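TRAP dicarboxylate transporter-DctP subunit (Marinobacter aquaeolei, PDB 4PFI) probably binds a small organic acid in the periplasm and delivers it to a TRAP transporter, as solute-binding proteins of this family do. Local coordinates at residues Q84-T89 with A97-G102. Residues are numbered along the deposited sequence; the frame is centred on the assembly and turned at random.
Sequences QLTELT and AFASPG
A97 points its methyl at the helix, where CB lies 3.4 Å from T89 OG1. That hydroxyl is turned back along its own helix and gives its proton to L85 O (OG1 to O 2.9 Å), tilted 29° out of the carbonyl plane, while the backbone T89 N reaches the same oxygen from the opposite face. A chi1 of -57° sets OG1 beside the backbone N, within range of the preceding turn. A valine in place of T89 would probably cost L85 O its second donor, leaving the bond from T89 N. At F98 CB points away from the helix, the ring meets those of F40 and Y53, and the main chain makes the contact: L85 CD2 rests 4.3 Å from F98 O. A99 closes the interface with a looser methyl pair, its CB 4.4 Å from T86 CG2. The axes of 85-89 and 97-99 approach to 8.7 Å, their N-to-C directions 134° apart, a closeness consistent with the small side chains of A97 and A99. The helix thus packs on the mixed sheet of this solute-binding protein, where strand 96-99 runs between parallel strand 37-41, whose A41 also meets L85 and A97, and antiparallel strand 244-252.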
ATOM      1  N   GLN A  84      12.046   9.879   9.483  1.00 53.53           N
ATOM      2  CA  GLN A  84      11.387   9.368   8.274  1.00 50.18           C
ATOM      3  C   GLN A  84      12.233   8.459   7.385  1.00 47.21           C
ATOM      4  O   GLN A  84      13.326   8.815   6.941  1.00 48.95           O
ATOM      5  CB  GLN A  84      10.866  10.534   7.430  1.00 53.67           C
ATOM      6  CG  GLN A  84       9.469  10.994   7.815  1.00 57.42           C
ATOM      7  CD  GLN A  84       9.466  12.200   8.753  1.00 61.65           C
ATOM      8  OE1 GLN A  84      10.515  12.775   9.066  1.00 58.72           O
ATOM      9  NE2 GLN A  84       8.274  12.589   9.206  1.00 65.43           N
ATOM     10  N   LEU A  85      11.677   7.293   7.091  1.00 41.87           N
ATOM     11  CA  LEU A  85      12.379   6.262   6.337  1.00 39.22           C
ATOM     12  C   LEU A  85      12.849   6.768   4.967  1.00 38.85           C
ATOM     13  O   LEU A  85      13.907   6.363   4.467  1.00 35.08           O
ATOM     14  CB  LEU A  85      11.463   5.053   6.170  1.00 34.22           C
ATOM     15  CG  LEU A  85      11.718   3.893   7.135  1.00 37.95           C
ATOM     16  CD1 LEU A  85      11.843   4.343   8.579  1.00 34.69           C
ATOM     17  CD2 LEU A  85      10.610   2.842   6.990  1.00 37.96           C
ATOM     18  N   THR A  86      12.069   7.659   4.368  1.00 37.67           N
ATOM     19  CA  THR A  86      12.399   8.174   3.051  1.00 38.86           C
ATOM     20  C   THR A  86      13.570   9.155   3.119  1.00 44.94           C
ATOM     21  O   THR A  86      14.285   9.329   2.129  1.00 50.43           O
ATOM     22  CB  THR A  86      11.193   8.855   2.404  1.00 39.72           C
ATOM     23  OG1 THR A  86      10.858  10.034   3.145  1.00 37.47           O
ATOM     24  CG2 THR A  86       9.999   7.904   2.379  1.00 38.37           C
ATOM     25  N   GLU A  87      13.790   9.774   4.279  1.00 45.15           N
ATOM     26  CA  GLU A  87      14.928  10.676   4.440  1.00 47.16           C
ATOM     27  C   GLU A  87      16.166   9.828   4.687  1.00 49.12           C
ATOM     28  O   GLU A  87      17.224  10.078   4.122  1.00 45.11           O
ATOM     29  CB  GLU A  87      14.717  11.638   5.609  1.00 45.23           C
ATOM     30  N   LEU A  88      16.015   8.805   5.526  1.00 51.17           N
ATOM     31  CA  LEU A  88      17.113   7.882   5.817  1.00 48.18           C
ATOM     32  C   LEU A  88      17.628   7.216   4.552  1.00 47.75           C
ATOM     33  O   LEU A  88      18.815   6.923   4.444  1.00 53.89           O
ATOM     34  CB  LEU A  88      16.668   6.815   6.814  1.00 40.31           C
ATOM     35  CG  LEU A  88      16.351   7.382   8.199  1.00 41.00           C
ATOM     36  CD1 LEU A  88      15.934   6.268   9.135  1.00 40.78           C
ATOM     37  CD2 LEU A  88      17.551   8.159   8.776  1.00 37.22           C
ATOM     38  N   THR A  89      16.741   6.980   3.594  1.00 42.41           N
ATOM     39  CA  THR A  89      17.143   6.316   2.367  1.00 44.24           C
ATOM     40  C   THR A  89      17.808   7.315   1.431  1.00 50.43           C
ATOM     41  O   THR A  89      18.813   7.000   0.789  1.00 51.63           O
ATOM     42  CB  THR A  89      15.966   5.650   1.649  1.00 43.74           C
ATOM     43  OG1 THR A  89      15.327   4.709   2.523  1.00 40.08           O
ATOM     44  CG2 THR A  89      16.458   4.927   0.399  1.00 45.86           C
ATOM     45  N   ALA A  97      14.372   0.559   1.615  1.00 29.97           N
ATOM     46  CA  ALA A  97      13.193   0.775   2.450  1.00 29.55           C
ATOM     47  C   ALA A  97      11.917   0.558   1.670  1.00 27.51           C
ATOM     48  O   ALA A  97      11.892   0.630   0.445  1.00 26.49           O
ATOM     49  CB  ALA A  97      13.188   2.170   3.029  1.00 27.84           C
ATOM     50  N   PHE A  98      10.856   0.275   2.408  1.00 26.64           N
ATOM     51  CA  PHE A  98       9.526   0.300   1.855  1.00 26.73           C
ATOM     52  C   PHE A  98       9.030   1.737   1.929  1.00 28.18           C
ATOM     53  O   PHE A  98       9.341   2.472   2.867  1.00 27.33           O
ATOM     54  CB  PHE A  98       8.610  -0.628   2.644  1.00 24.63           C
ATOM     55  CG  PHE A  98       8.641  -2.050   2.161  1.00 27.00           C
ATOM     56  CD1 PHE A  98       8.065  -2.388   0.943  1.00 26.45           C
ATOM     57  CD2 PHE A  98       9.226  -3.052   2.916  1.00 23.99           C
ATOM     58  CE1 PHE A  98       8.084  -3.692   0.486  1.00 24.00           C
ATOM     59  CE2 PHE A  98       9.231  -4.350   2.456  1.00 23.92           C
ATOM     60  CZ  PHE A  98       8.661  -4.666   1.240  1.00 23.00           C
ATOM     61  N   ALA A  99       8.259   2.140   0.934  1.00 29.94           N
ATOM     62  CA  ALA A  99       7.633   3.458   0.944  1.00 28.15           C
ATOM     63  C   ALA A  99       6.257   3.311   0.328  1.00 28.29           C
ATOM     64  O   ALA A  99       6.125   2.915  -0.824  1.00 31.45           O
ATOM     65  CB  ALA A  99       8.460   4.470   0.156  1.00 25.72           C
ATOM     66  N   SER A 100       5.231   3.606   1.110  1.00 27.96           N
ATOM     67  CA  SER A 100       3.856   3.614   0.626  1.00 29.48           C
ATOM     68  C   SER A 100       3.441   4.985   0.057  1.00 30.02           C
ATOM     69  O   SER A 100       4.153   5.985   0.232  1.00 30.20           O
ATOM     70  CB  SER A 100       2.959   3.190   1.772  1.00 26.96           C
ATOM     71  OG  SER A 100       3.352   1.886   2.197  1.00 28.23           O
ATOM     72  N   PRO A 101       2.302   5.034  -0.657  1.00 29.53           N
ATOM     73  CA  PRO A 101       1.862   6.301  -1.270  1.00 27.63           C
ATOM     74  C   PRO A 101       1.679   7.411  -0.239  1.00 26.19           C
ATOM     75  O   PRO A 101       2.081   8.539  -0.520  1.00 28.82           O
ATOM     76  CB  PRO A 101       0.541   5.928  -1.956  1.00 24.77           C
ATOM     77  CG  PRO A 101       0.699   4.462  -2.289  1.00 25.00           C
ATOM     78  CD  PRO A 101       1.476   3.895  -1.100  1.00 26.69           C
ATOM     79  N   GLY A 102       1.141   7.097   0.938  1.00 22.36           N
ATOM     80  CA  GLY A 102       1.035   8.089   1.997  1.00 25.05           C
ATOM     81  C   GLY A 102       2.333   8.825   2.330  1.00 30.11           C
ATOM     82  O   GLY A 102       2.343  10.044   2.496  1.00 36.72           O
TER